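Local coordinates for ketosynthase (PDB 6KXF) that condenses acyl-ACP with malonyl-ACP to 3-oxoacyl-ACP, most likely extending the ishigamide polyketide chain together with its chain length factor partner, at the interface of chains A and B. Sequence-based numbering; all coordinates share one arbitrary frame. Chains: chain A, Ketosynthase; chain B, Ketosynthase.

Contact 1: the interface of chains A and B. Residues chain A 203, 207, 210-211, 395; chain B 131, 146, 149-150, 153.
A:Phe211 and B:Ile149 meet tip to tip at the apolar centre of this patch between ketosynthase and chain length factor, with CZ of the phenyl ring 3.5 Å from the CG2 methyl of the isoleucine. The two branches of B:Ile149 divide the work. CG2, anti to its own backbone N, serves the phenyl tip and A:Leu207, whereas CG1, anti to the carbonyl carbon (chi1 -77°), sends CD1 toward A:Arg210. A:Leu207 crosses the isoleucine obliquely and sets its branch carbon CG 3.7 Å from CG2, its two methyls lying on the same group. An alanine in place of A:Phe211 would probably open a gap beside B:Ile149 CG2 and leave that methyl freer to shift against A:Leu207. Farther out, A:Arg210 contributes its aliphatic stem rather than its guanidinium: CG packs at 3.8 Å from B:Ala146 CB and runs at about a right angle to B:Ile149. B:Phe131 points the rim of its ring at helix 202-210, with CZ 3.9 Å from A:Leu207 CA, and the same ring takes B:Ile149 CD1 in plane at its edge. Nearby, A:Lys203 passes across this ring at about a right angle, CG lying above the ring plane just beyond its CD1-CE1 side, while the A:Lys203 carbonyl O comes 3.7 Å from CE1. On the polar rim, the hydroxyl OG of B:Ser153 sits in plane at the edge of the A:Phe395 ring, 3.9 Å from CD2.

Contact 2: the interface of chains A and B. Residues chain A 132-133, 135; chain B 214, 217-218.
The B:Trp214 indole takes A:Pro132 on one face in a CH-pi contact between the two thiolase-fold subunits, and has a carboxylate oxygen of A:Glu133 at its edge. A:Pro132 CG stands nearly over the middle of the six-membered ring, 3.5 Å from its centroid, toward the benzo end of the indole, and CB reaches back to CE3. A:Glu133 OE2 lies in the indole plane beside CZ3, and the same oxygen accepts a hydrogen bond from B:His217 NE2 at 2.8 Å. That bond is bent, 142° at the hydrogen; it arrives on the syn side of the carboxylate, somewhat out of its plane, and the carboxylate and imidazole planes stand 86° apart. A second, weak bond runs from NE2 to OE1. B:His217 has CG anti to its backbone N, which carries the ring out from helix 210-218 toward the glutamate. One turn of that helix also fixes B:Thr218, whose hydroxyl OG1 donates to the carbonyl O of B:Trp214 at 2.7 Å. OG1 is also tied through water 1 to the carbonyl O of A:Pro132, 2.9 Å from the water. A:Met135 bends at chi3 (-77°) to bring its terminal methyl CE 3.5 Å from OG1 of B:Thr218, and CG2 of that threonine packs against the methionine backbone.

Contact 3: the interface of chains A and B. Residues chain A 49-50, 206, 209-210; chain B 141-142.
A loop of the chain length factor, B:Pro141 and B:Phe142, following helix 125-137 of its thiolase fold, packs against helix 202-210 and the A:Gly49-A:Phe50 loop of the ketosynthase. The central motif is a proline-aromatic CH-pi contact: B:Pro141 CG lies over the middle of the A:Phe50 ring, 3.6 Å from its centroid. CB of the same proline leans toward the ring tip, 3.6 Å from CZ, and CD turns to the neighbouring backbone, 3.4 Å from the carbonyl O of A:Gly49. A:Phe50 has CG anti to the carbonyl carbon (chi1 -78°), a setting that presents one ring face to the proline. An alanine here would probably leave B:Pro141 without the flat surface beneath it and the loop freer to move. B:Phe142 buries 92 Å² against chain A. Its CG is wedged between its own backbone N and carbonyl carbon (chi1 64°), and one face of the ring is turned to the A:Lys209 stem, which runs across it. There A:Lys209 CG rests 3.7 Å from B:Phe142 CB, and CE stands over the centre of the ring face. The A:Arg210 side chain crosses that of B:Phe142 at about a right angle, its guanidinium near CD2 and turned 73° from the ring. Its NH2 approaches the carbonyl O of B:Phe142 at 3.3 Å, a near approach that does not amount to a hydrogen bond.

Contact 4: the interface of chains A and B. Residues chain A 263-266, 279; chain B 112, 167-169.
A:Cys264 and A:Arg279 converge on the carbonyl O of B:Lys168, and this doubly gripped oxygen is the tight part of the contact. The backbone N of A:Cys264 donates to it at 3.0 Å in a nearly straight bond (171° at the hydrogen). A:Arg279 NH1 donates at 2.8 Å, less straight, at 134°. The two donors stand on opposite faces of the carbonyl plane, neither on a lone pair, and together should resist rotation of this peptide. Close by, A:Cys264 CB fits against the carbonyl O of B:Gly169 at 3.3 Å, while its SG, anti to the backbone N, accepts from A:Ala266 N within chain A. The B:Lys168 side chain crosses the arginine at about a right angle, with CB 3.5 Å from the A:Cys264 carbonyl O. Contact is looser toward B:Glu112. Water 2, in plane at the guanidinium edge and 2.8 Å from A:Arg279 NH2, links the arginine to the backbone O of B:Glu112. The B:Glu112 carboxylate stays 6.1 Å away, measured from OE2 to NH2, so any attraction is probably long-range. In the fold, A:Cys264 ends strand 255-264 and A:Arg279 projects from helix 274-288, facing the turn of chain B between helix 156-165 and strand 171-174.

Contact 1: the interface of chains A and B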
loop_
_atom_site.group_PDB
_atom_site.type_symbol
_atom_site.label_atom_id
_atom_site.label_comp_id
_atom_site.label_asym_id
_atom_site.label_seq_id
_atom_site.Cartn_x
_atom_site.Cartn_y
_atom_site.Cartn_z
ATOM N N LYS A 203 -4.156 -7.734 14.654
ATOM C CA LYS A 203 -5.060 -7.543 13.519
ATOM C C LYS A 203 -4.855 -8.640 12.468
ATOM O O LYS A 203 -5.833 -9.257 12.021
ATOM C CB LYS A 203 -4.876 -6.163 12.887
ATOM C CG LYS A 203 -5.763 -5.859 11.680
ATOM C CD LYS A 203 -5.048 -4.898 10.759
ATOM C CE LYS A 203 -5.730 -4.591 9.448
ATOM N NZ LYS A 203 -4.840 -3.693 8.668
ATOM N N LEU A 207 -7.515 -11.527 11.452
ATOM C CA LEU A 207 -7.952 -11.457 10.068
ATOM C C LEU A 207 -7.882 -12.858 9.448
ATOM O O LEU A 207 -8.890 -13.386 8.899
ATOM C CB LEU A 207 -7.052 -10.483 9.298
ATOM C CG LEU A 207 -7.511 -10.058 7.899
ATOM C CD1 LEU A 207 -6.840 -8.750 7.498
ATOM C CD2 LEU A 207 -7.228 -11.114 6.830
ATOM N N ARG A 210 -10.281 -15.343 10.997
ATOM C CA ARG A 210 -11.669 -15.113 10.570
ATOM C C ARG A 210 -11.885 -15.666 9.153
ATOM O O ARG A 210 -12.985 -16.143 8.866
ATOM C CB ARG A 210 -12.063 -13.633 10.654
ATOM C CG ARG A 210 -13.493 -13.312 10.217
ATOM C CD ARG A 210 -14.576 -13.858 11.151
ATOM N NE ARG A 210 -14.729 -15.304 11.000
ATOM C CZ ARG A 210 -15.253 -16.118 11.914
ATOM N NH1 ARG A 210 -15.226 -17.437 11.732
ATOM N NH2 ARG A 210 -15.818 -15.601 12.993
ATOM N N PHE A 211 -10.862 -15.609 8.283
ATOM C CA PHE A 211 -11.008 -16.096 6.905
ATOM C C PHE A 211 -10.730 -17.604 6.788
ATOM O O PHE A 211 -10.796 -18.166 5.708
ATOM C CB PHE A 211 -10.113 -15.304 5.950
ATOM C CG PHE A 211 -10.680 -14.040 5.340
ATOM C CD1 PHE A 211 -12.009 -13.657 5.497
ATOM C CD2 PHE A 211 -9.870 -13.244 4.543
ATOM C CE1 PHE A 211 -12.506 -12.502 4.907
ATOM C CE2 PHE A 211 -10.367 -12.093 3.948
ATOM C CZ PHE A 211 -11.684 -11.727 4.123
ATOM N N PHE A 395 -4.389 -8.931 -1.976
ATOM C CA PHE A 395 -5.755 -8.492 -2.114
ATOM C C PHE A 395 -5.798 -7.297 -3.070
ATOM O O PHE A 395 -4.739 -6.724 -3.421
ATOM C CB PHE A 395 -6.361 -8.154 -0.751
ATOM C CG PHE A 395 -6.531 -9.323 0.189
ATOM C CD1 PHE A 395 -6.371 -10.638 -0.239
ATOM C CD2 PHE A 395 -6.881 -9.110 1.513
ATOM C CE1 PHE A 395 -6.514 -11.697 0.640
ATOM C CE2 PHE A 395 -7.072 -10.176 2.380
ATOM C CZ PHE A 395 -6.893 -11.468 1.942
ATOM N N PHE B 131 -12.674 -3.034 13.633
ATOM C CA PHE B 131 -12.189 -4.434 13.640
ATOM C C PHE B 131 -11.567 -4.787 15.000
ATOM O O PHE B 131 -11.947 -5.742 15.665
ATOM C CB PHE B 131 -11.182 -4.612 12.499
ATOM C CG PHE B 131 -10.618 -6.002 12.364
ATOM C CD1 PHE B 131 -9.581 -6.429 13.171
ATOM C CD2 PHE B 131 -11.115 -6.873 11.410
ATOM C CE1 PHE B 131 -9.065 -7.707 13.033
ATOM C CE2 PHE B 131 -10.586 -8.149 11.262
ATOM C CZ PHE B 131 -9.576 -8.569 12.089
ATOM N N ALA B 146 -16.449 -9.952 9.052
ATOM C CA ALA B 146 -15.693 -10.546 7.946
ATOM C C ALA B 146 -15.891 -9.763 6.652
ATOM O O ALA B 146 -14.965 -9.659 5.828
ATOM C CB ALA B 146 -16.080 -12.000 7.773
ATOM N N ILE B 149 -13.523 -6.758 6.186
ATOM C CA ILE B 149 -12.081 -7.030 6.125
ATOM C C ILE B 149 -11.482 -6.521 4.822
ATOM O O ILE B 149 -10.467 -5.841 4.864
ATOM C CB ILE B 149 -11.773 -8.514 6.398
ATOM C CG1 ILE B 149 -11.871 -8.783 7.901
ATOM C CG2 ILE B 149 -10.415 -8.918 5.826
ATOM C CD1 ILE B 149 -12.132 -10.235 8.261
ATOM N N PRO B 150 -12.045 -6.824 3.635
ATOM C CA PRO B 150 -11.446 -6.352 2.387
ATOM C C PRO B 150 -11.287 -4.822 2.336
ATOM O O PRO B 150 -10.288 -4.309 1.779
ATOM C CB PRO B 150 -12.411 -6.785 1.285
ATOM C CG PRO B 150 -13.399 -7.765 1.942
ATOM C CD PRO B 150 -13.240 -7.656 3.437
ATOM N N SER B 153 -7.990 -3.052 3.817
ATOM C CA SER B 153 -6.707 -3.026 3.132
ATOM C C SER B 153 -6.406 -1.603 2.688
ATOM O O SER B 153 -7.269 -0.933 2.124
ATOM C CB SER B 153 -6.672 -3.931 1.920
ATOM O OG SER B 153 -6.882 -5.257 2.320
#

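Contact 2: the interface of chains A and B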
loop_
_atom_site.group_PDB
_atom_site.type_symbol
_atom_site.label_atom_id
_atom_site.label_comp_id
_atom_site.label_asym_id
_atom_site.label_seq_id
_atom_site.Cartn_x
_atom_site.Cartn_y
_atom_site.Cartn_z
ATOM N N PRO A 132 -11.080 8.200 25.417
ATOM C CA PRO A 132 -10.058 8.428 24.396
ATOM C C PRO A 132 -8.890 9.323 24.859
ATOM O O PRO A 132 -7.829 9.269 24.244
ATOM C CB PRO A 132 -10.821 9.062 23.224
ATOM C CG PRO A 132 -12.122 9.561 23.832
ATOM C CD PRO A 132 -12.421 8.615 24.973
ATOM N N GLU A 133 -9.073 10.104 25.941
ATOM C CA GLU A 133 -8.042 11.033 26.448
ATOM C C GLU A 133 -6.858 10.274 27.055
ATOM O O GLU A 133 -5.798 10.826 27.154
ATOM C CB GLU A 133 -8.614 11.990 27.511
ATOM C CG GLU A 133 -9.545 13.065 26.966
ATOM C CD GLU A 133 -8.898 14.094 26.054
ATOM O OE1 GLU A 133 -7.656 14.122 25.968
ATOM O OE2 GLU A 133 -9.640 14.848 25.411
ATOM N N MET A 135 -5.213 7.923 25.672
ATOM C CA MET A 135 -4.306 7.457 24.610
ATOM C C MET A 135 -2.993 8.253 24.646
ATOM O O MET A 135 -2.954 9.492 24.834
ATOM C CB MET A 135 -4.948 7.574 23.225
ATOM C CG MET A 135 -6.062 6.574 22.995
ATOM S SD MET A 135 -6.595 6.499 21.259
ATOM C CE MET A 135 -7.588 7.982 21.085
ATOM N N TRP B 214 -9.975 11.665 16.839
ATOM C CA TRP B 214 -9.408 11.355 18.145
ATOM C C TRP B 214 -7.896 11.087 18.109
ATOM O O TRP B 214 -7.176 11.452 19.072
ATOM C CB TRP B 214 -10.163 10.181 18.746
ATOM C CG TRP B 214 -11.442 10.604 19.386
ATOM C CD1 TRP B 214 -12.714 10.288 19.011
ATOM C CD2 TRP B 214 -11.549 11.458 20.533
ATOM N NE1 TRP B 214 -13.603 10.866 19.872
ATOM C CE2 TRP B 214 -12.922 11.596 20.809
ATOM C CE3 TRP B 214 -10.614 12.108 21.351
ATOM C CZ2 TRP B 214 -13.385 12.346 21.891
ATOM C CZ3 TRP B 214 -11.070 12.860 22.413
ATOM C CH2 TRP B 214 -12.439 12.965 22.681
ATOM N N HIS B 217 -6.229 14.547 17.689
ATOM C CA HIS B 217 -6.392 15.222 18.991
ATOM C C HIS B 217 -5.306 14.745 19.962
ATOM O O HIS B 217 -4.593 15.577 20.542
ATOM C CB HIS B 217 -7.804 14.978 19.553
ATOM C CG HIS B 217 -7.953 15.442 20.957
ATOM N ND1 HIS B 217 -7.889 16.781 21.291
ATOM C CD2 HIS B 217 -8.104 14.757 22.114
ATOM C CE1 HIS B 217 -8.028 16.903 22.594
ATOM N NE2 HIS B 217 -8.164 15.676 23.120
ATOM N N THR B 218 -5.159 13.410 20.076
ATOM C CA THR B 218 -4.148 12.752 20.900
ATOM C C THR B 218 -2.741 13.249 20.549
ATOM O O THR B 218 -1.909 13.396 21.433
ATOM C CB THR B 218 -4.180 11.226 20.759
ATOM O OG1 THR B 218 -5.498 10.741 21.007
ATOM C CG2 THR B 218 -3.217 10.535 21.693
HETATM O O HOH W 1 -6.280 11.597 23.486
#

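Contact 3: the interface of chains A and B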
loop_
_atom_site.group_PDB
_atom_site.type_symbol
_atom_site.label_atom_id
_atom_site.label_comp_id
_atom_site.label_asym_id
_atom_site.label_seq_id
_atom_site.Cartn_x
_atom_site.Cartn_y
_atom_site.Cartn_z
ATOM N N GLY A 49 -8.058 -17.140 23.593
ATOM C CA GLY A 49 -9.349 -17.164 22.928
ATOM C C GLY A 49 -9.256 -17.418 21.437
ATOM O O GLY A 49 -10.295 -17.649 20.779
ATOM N N PHE A 50 -8.032 -17.356 20.874
ATOM C CA PHE A 50 -7.833 -17.630 19.435
ATOM C C PHE A 50 -7.748 -19.138 19.144
ATOM O O PHE A 50 -8.009 -19.579 18.006
ATOM C CB PHE A 50 -6.600 -16.883 18.914
ATOM C CG PHE A 50 -6.826 -15.418 18.657
ATOM C CD1 PHE A 50 -7.490 -14.993 17.518
ATOM C CD2 PHE A 50 -6.328 -14.462 19.522
ATOM C CE1 PHE A 50 -7.673 -13.641 17.260
ATOM C CE2 PHE A 50 -6.507 -13.117 19.263
ATOM C CZ PHE A 50 -7.181 -12.711 18.130
ATOM N N ALA A 206 -6.040 -12.190 13.729
ATOM C CA ALA A 206 -7.521 -12.319 13.753
ATOM C C ALA A 206 -8.087 -12.355 12.333
ATOM O O ALA A 206 -9.040 -13.104 12.053
ATOM C CB ALA A 206 -8.115 -11.176 14.526
ATOM N N LYS A 209 -7.430 -15.733 10.901
ATOM C CA LYS A 209 -8.327 -16.654 11.657
ATOM C C LYS A 209 -9.755 -16.566 11.088
ATOM O O LYS A 209 -10.319 -17.558 10.630
ATOM C CB LYS A 209 -8.234 -16.340 13.148
ATOM C CG LYS A 209 -9.045 -17.251 14.056
ATOM C CD LYS A 209 -8.812 -18.724 13.878
ATOM C CE LYS A 209 -9.834 -19.517 14.663
ATOM N NZ LYS A 209 -9.339 -20.885 14.906
ATOM N N ARG A 210 -10.281 -15.343 10.997
ATOM C CA ARG A 210 -11.669 -15.113 10.570
ATOM C C ARG A 210 -11.885 -15.666 9.153
ATOM O O ARG A 210 -12.985 -16.143 8.866
ATOM C CB ARG A 210 -12.063 -13.633 10.654
ATOM C CG ARG A 210 -13.493 -13.312 10.217
ATOM C CD ARG A 210 -14.576 -13.858 11.151
ATOM N NE ARG A 210 -14.729 -15.304 11.000
ATOM C CZ ARG A 210 -15.253 -16.118 11.914
ATOM N NH1 ARG A 210 -15.226 -17.437 11.732
ATOM N NH2 ARG A 210 -15.818 -15.601 12.993
ATOM N N PRO B 141 -12.016 -13.345 20.314
ATOM C CA PRO B 141 -11.284 -12.237 19.708
ATOM C C PRO B 141 -11.229 -12.308 18.168
ATOM O O PRO B 141 -10.714 -11.380 17.547
ATOM C CB PRO B 141 -9.928 -12.330 20.428
ATOM C CG PRO B 141 -9.734 -13.801 20.696
ATOM C CD PRO B 141 -11.127 -14.354 20.916
ATOM N N PHE B 142 -11.797 -13.369 17.574
ATOM C CA PHE B 142 -11.948 -13.502 16.143
ATOM C C PHE B 142 -13.408 -13.283 15.700
ATOM O O PHE B 142 -13.737 -13.450 14.490
ATOM C CB PHE B 142 -11.371 -14.833 15.642
ATOM C CG PHE B 142 -12.037 -16.088 16.142
ATOM C CD1 PHE B 142 -11.543 -16.744 17.250
ATOM C CD2 PHE B 142 -13.104 -16.645 15.459
ATOM C CE1 PHE B 142 -12.155 -17.889 17.724
ATOM C CE2 PHE B 142 -13.708 -17.806 15.922
ATOM C CZ PHE B 142 -13.238 -18.419 17.059
#

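Contact 4: the interface of chains A and B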
loop_
_atom_site.group_PDB
_atom_site.type_symbol
_atom_site.label_atom_id
_atom_site.label_comp_id
_atom_site.label_asym_id
_atom_site.label_seq_id
_atom_site.Cartn_x
_atom_site.Cartn_y
_atom_site.Cartn_z
ATOM N N SER A 263 0.506 -6.198 -12.776
ATOM C CA SER A 263 -0.796 -6.401 -13.381
ATOM C C SER A 263 -1.846 -6.244 -12.297
ATOM O O SER A 263 -1.553 -6.467 -11.112
ATOM C CB SER A 263 -0.903 -7.749 -14.041
ATOM O OG SER A 263 -1.146 -8.753 -13.065
ATOM N N CYS A 264 -3.060 -5.848 -12.706
ATOM C CA CYS A 264 -4.238 -5.848 -11.817
ATOM C C CYS A 264 -5.270 -6.849 -12.353
ATOM O O CYS A 264 -5.555 -6.852 -13.531
ATOM C CB CYS A 264 -4.846 -4.454 -11.678
ATOM S SG CYS A 264 -6.150 -4.363 -10.433
ATOM N N ASP A 265 -5.818 -7.679 -11.470
ATOM C CA ASP A 265 -6.866 -8.643 -11.851
ATOM C C ASP A 265 -8.134 -7.893 -12.255
ATOM O O ASP A 265 -8.828 -8.369 -13.104
ATOM C CB ASP A 265 -7.287 -9.581 -10.725
ATOM C CG ASP A 265 -6.153 -10.409 -10.133
ATOM O OD1 ASP A 265 -5.124 -10.517 -10.820
ATOM O OD2 ASP A 265 -6.320 -10.911 -8.974
ATOM N N ALA A 266 -8.407 -6.732 -11.631
ATOM C CA ALA A 266 -9.696 -6.036 -11.768
ATOM C C ALA A 266 -10.837 -7.063 -11.720
ATOM O O ALA A 266 -11.661 -7.070 -12.589
ATOM C CB ALA A 266 -9.716 -5.260 -13.075
ATOM N N ARG A 279 -0.511 -12.649 -16.563
ATOM C CA ARG A 279 -0.117 -11.400 -17.247
ATOM C C ARG A 279 1.131 -10.763 -16.596
ATOM O O ARG A 279 2.003 -10.261 -17.270
ATOM C CB ARG A 279 -1.261 -10.381 -17.238
ATOM C CG ARG A 279 -2.373 -10.649 -18.247
ATOM C CD ARG A 279 -3.327 -9.454 -18.413
ATOM N NE ARG A 279 -2.678 -8.252 -18.953
ATOM C CZ ARG A 279 -2.377 -7.120 -18.278
ATOM N NH1 ARG A 279 -2.893 -6.870 -17.082
ATOM N NH2 ARG A 279 -1.561 -6.234 -18.833
ATOM N N GLU B 112 -5.399 -1.639 -20.920
ATOM C CA GLU B 112 -4.553 -2.386 -19.991
ATOM C C GLU B 112 -3.250 -1.616 -19.724
ATOM O O GLU B 112 -2.496 -2.038 -18.880
ATOM C CB GLU B 112 -4.269 -3.788 -20.540
ATOM C CG GLU B 112 -3.267 -3.789 -21.690
ATOM C CD GLU B 112 -3.835 -3.536 -23.088
ATOM O OE1 GLU B 112 -5.084 -3.322 -23.190
ATOM O OE2 GLU B 112 -3.036 -3.582 -24.075
ATOM N N LEU B 167 -9.815 -1.864 -15.073
ATOM C CA LEU B 167 -8.456 -1.352 -15.283
ATOM C C LEU B 167 -7.432 -2.422 -14.876
ATOM O O LEU B 167 -7.132 -2.572 -13.700
ATOM C CB LEU B 167 -8.297 -0.094 -14.423
ATOM C CG LEU B 167 -9.284 1.036 -14.712
ATOM C CD1 LEU B 167 -9.124 2.174 -13.701
ATOM C CD2 LEU B 167 -9.097 1.570 -16.128
ATOM N N LYS B 168 -6.848 -3.107 -15.855
ATOM C CA LYS B 168 -6.019 -4.268 -15.575
ATOM C C LYS B 168 -4.530 -3.892 -15.553
ATOM O O LYS B 168 -3.660 -4.770 -15.463
ATOM C CB LYS B 168 -6.249 -5.327 -16.654
ATOM C CG LYS B 168 -7.606 -6.016 -16.649
ATOM C CD LYS B 168 -7.593 -7.245 -17.575
ATOM C CE LYS B 168 -8.822 -7.384 -18.448
ATOM N NZ LYS B 168 -10.002 -7.789 -17.654
ATOM N N GLY B 169 -4.235 -2.601 -15.755
ATOM C CA GLY B 169 -2.894 -2.117 -15.777
ATOM C C GLY B 169 -2.340 -1.986 -14.354
ATOM O O GLY B 169 -2.986 -2.378 -13.376
HETATM O O HOH W 2 -0.302 -3.752 -18.572
#

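Contacts 1 and 3 adjoin, their C-alpha centres about 11 Å apart, and share A:Arg210 and helix 202-210 of chain A. Contact 2 lies about 25 Å from contact 1 and 27 Å from contact 3. It appears to be the pseudo-symmetric counterpart of contact 3, the loop after a long helix of one subunit meeting a short helix of the other, with the chains exchanged. Contact 4 stands apart, about 23 Å from contact 1 and 41 Å from contact 2. Such spread suits an extended heterodimer interface, along which the chain length factor is held against the ketosynthase at several separate points.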